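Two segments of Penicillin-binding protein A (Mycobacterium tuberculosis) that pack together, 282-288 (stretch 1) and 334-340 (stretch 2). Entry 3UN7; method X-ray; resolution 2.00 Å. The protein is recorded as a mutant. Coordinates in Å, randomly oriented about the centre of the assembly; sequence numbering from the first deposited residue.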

# COMPACT_ATOMS: atom_id res chain seq x y z
N PRO A 282 -12.93 -2.60 -3.42
CA PRO A 282 -11.96 -3.68 -3.36
C PRO A 282 -12.51 -5.00 -2.82
O PRO A 282 -13.38 -5.02 -1.94
CB PRO A 282 -10.87 -3.13 -2.42
CG PRO A 282 -10.97 -1.65 -2.57
CD PRO A 282 -12.47 -1.41 -2.68
N ARG A 283 -11.97 -6.09 -3.37
CA ARG A 283 -12.23 -7.42 -2.87
C ARG A 283 -11.47 -7.61 -1.57
O ARG A 283 -10.40 -7.03 -1.38
CB ARG A 283 -11.77 -8.48 -3.88
CG ARG A 283 -12.59 -8.48 -5.16
CD ARG A 283 -13.98 -9.09 -4.95
NE ARG A 283 -14.69 -9.17 -6.22
CZ ARG A 283 -15.47 -8.22 -6.72
NH1 ARG A 283 -15.69 -7.09 -6.04
NH2 ARG A 283 -16.05 -8.40 -7.90
N PRO A 284 -12.02 -8.41 -0.66
CA PRO A 284 -11.34 -8.56 0.63
C PRO A 284 -10.08 -9.40 0.46
O PRO A 284 -9.99 -10.21 -0.46
CB PRO A 284 -12.38 -9.28 1.50
CG PRO A 284 -13.29 -9.98 0.55
CD PRO A 284 -13.24 -9.24 -0.77
N THR A 285 -9.10 -9.21 1.34
CA THR A 285 -7.76 -9.78 1.13
C THR A 285 -7.32 -10.96 2.02
O THR A 285 -6.24 -11.49 1.79
CB THR A 285 -6.66 -8.70 1.22
OG1 THR A 285 -6.70 -8.09 2.51
CG2 THR A 285 -6.80 -7.62 0.10
N PRO A 286 -8.13 -11.40 3.01
CA PRO A 286 -9.54 -11.18 3.42
C PRO A 286 -9.77 -9.95 4.28
O PRO A 286 -10.91 -9.73 4.73
CB PRO A 286 -9.84 -12.42 4.25
CG PRO A 286 -8.50 -12.64 4.97
CD PRO A 286 -7.47 -12.36 3.93
N LEU A 287 -8.73 -9.15 4.52
CA LEU A 287 -8.91 -7.84 5.17
C LEU A 287 -9.61 -6.89 4.21
O LEU A 287 -9.31 -6.88 3.02
CB LEU A 287 -7.57 -7.23 5.62
CG LEU A 287 -6.66 -8.07 6.51
CD1 LEU A 287 -5.55 -7.23 7.09
CD2 LEU A 287 -7.47 -8.72 7.63
N GLN A 288 -10.54 -6.10 4.74
CA GLN A 288 -11.24 -5.09 3.93
C GLN A 288 -10.30 -3.94 3.60
O GLN A 288 -9.53 -3.47 4.46
CB GLN A 288 -12.47 -4.55 4.67
CG GLN A 288 -13.53 -5.63 5.01
CD GLN A 288 -14.89 -5.05 5.37
OE1 GLN A 288 -15.17 -3.87 5.13
NE2 GLN A 288 -15.75 -5.89 5.96
N MET A 334 -3.24 -8.60 -10.74
CA MET A 334 -3.51 -9.80 -9.97
C MET A 334 -4.24 -9.40 -8.68
O MET A 334 -3.93 -8.38 -8.07
CB MET A 334 -2.22 -10.55 -9.67
CG MET A 334 -1.42 -10.95 -10.93
SD MET A 334 -2.31 -12.06 -12.04
CE MET A 334 -2.31 -13.57 -11.08
N ARG A 335 -5.23 -10.21 -8.30
CA ARG A 335 -5.98 -9.98 -7.09
C ARG A 335 -5.05 -10.10 -5.88
O ARG A 335 -4.41 -11.15 -5.69
CB ARG A 335 -7.14 -10.98 -6.99
CG ARG A 335 -7.97 -10.86 -5.72
CD ARG A 335 -9.32 -11.51 -5.93
NE ARG A 335 -10.03 -10.79 -6.98
CZ ARG A 335 -11.15 -11.20 -7.59
NH1 ARG A 335 -11.71 -12.37 -7.28
NH2 ARG A 335 -11.68 -10.43 -8.53
N PRO A 336 -4.93 -9.03 -5.08
CA PRO A 336 -4.00 -9.12 -3.96
C PRO A 336 -4.57 -10.00 -2.86
O PRO A 336 -5.78 -9.99 -2.58
CB PRO A 336 -3.83 -7.66 -3.49
CG PRO A 336 -4.96 -6.92 -4.05
CD PRO A 336 -5.60 -7.71 -5.16
N TYR A 337 -3.70 -10.79 -2.26
CA TYR A 337 -4.14 -11.63 -1.16
C TYR A 337 -3.07 -11.73 -0.11
O TYR A 337 -1.88 -11.66 -0.44
CB TYR A 337 -4.58 -13.01 -1.66
CG TYR A 337 -3.50 -13.88 -2.27
CD1 TYR A 337 -2.91 -14.91 -1.53
CD2 TYR A 337 -3.11 -13.74 -3.61
CE1 TYR A 337 -1.95 -15.75 -2.08
CE2 TYR A 337 -2.15 -14.57 -4.18
CZ TYR A 337 -1.57 -15.57 -3.40
OH TYR A 337 -0.62 -16.41 -3.92
N LEU A 338 -3.52 -11.92 1.14
CA LEU A 338 -2.67 -11.95 2.33
C LEU A 338 -2.57 -13.35 2.91
O LEU A 338 -1.66 -13.63 3.69
CB LEU A 338 -3.27 -11.03 3.40
CG LEU A 338 -2.54 -10.81 4.72
CD1 LEU A 338 -1.14 -10.29 4.42
CD2 LEU A 338 -3.34 -9.76 5.55
N VAL A 339 -3.53 -14.21 2.58
CA VAL A 339 -3.55 -15.56 3.14
C VAL A 339 -3.25 -16.58 2.05
O VAL A 339 -4.03 -16.74 1.12
CB VAL A 339 -4.88 -15.86 3.87
CG1 VAL A 339 -4.88 -17.32 4.41
CG2 VAL A 339 -5.05 -14.89 5.05
N GLY A 340 -2.12 -17.26 2.18
CA GLY A 340 -1.71 -18.28 1.20
C GLY A 340 -2.38 -19.62 1.41
O GLY A 340 -2.73 -20.31 0.45
O HOH W 1 -7.77 -12.11 -2.08
O HOH W 2 -6.04 -14.26 1.09

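The contact hangs on one direct backbone hydrogen bond, Leu338 N to Thr285 O at 2.8 Å, and side-chain conformation does much of the rest. Water 2 extends the link: it donates to Thr285 O (2.9 Å) and accepts from Val339 N (2.9 Å), so a single carbonyl serves two successive amides of the other segment, one directly and one through water.

Thr285 is the residue to read first. Its p rotamer (chi1 59°) lets OG1 donate to Leu287 O at 2.9 Å, and Thr285 N reaches the same Leu287 O, also at 2.9 Å. The hydroxyl proton is thereby used within its own segment, bracing a tight turn that contains the cis peptide bond before Pro286. The methyl faces the partner instead, with CG2 3.7 Å from Pro336 O, while the backbone carbonyl makes the polar link across.

The turn itself packs apolar groups against the second segment. Leu338 points its CA-to-CB bond toward the first segment, and its t, p rotamer brings CD2 to 3.7 Å from Leu287 CD1. Leu287 starts out sideways, but its m, t conformation carries the end of the chain nearer. Pro286 adds a rigid ring whose CD lies 3.7 Å from Val339 CG2, with Val339 in the t rotamer. Tyr337 behaves differently: with chi1 at 65° (p) its end leads away, and its OH is hydrogen-bonded elsewhere in the structure.

At the other end two arginines meet. Arg283, m, m, t, points its CA-to-CB bond toward the second segment. Arg335 is extended through chi1 and chi2, then bends at chi3 (-63°, m), with Arg283 CG 3.9 Å from Arg335 NE, over one face of the Arg335 guanidinium. Like charges remain close, with Arg283 NE 4.0 Å from Arg335 NH2. The rule to read here: the threonine hydroxyl braces its own turn while its carbonyl bonds across.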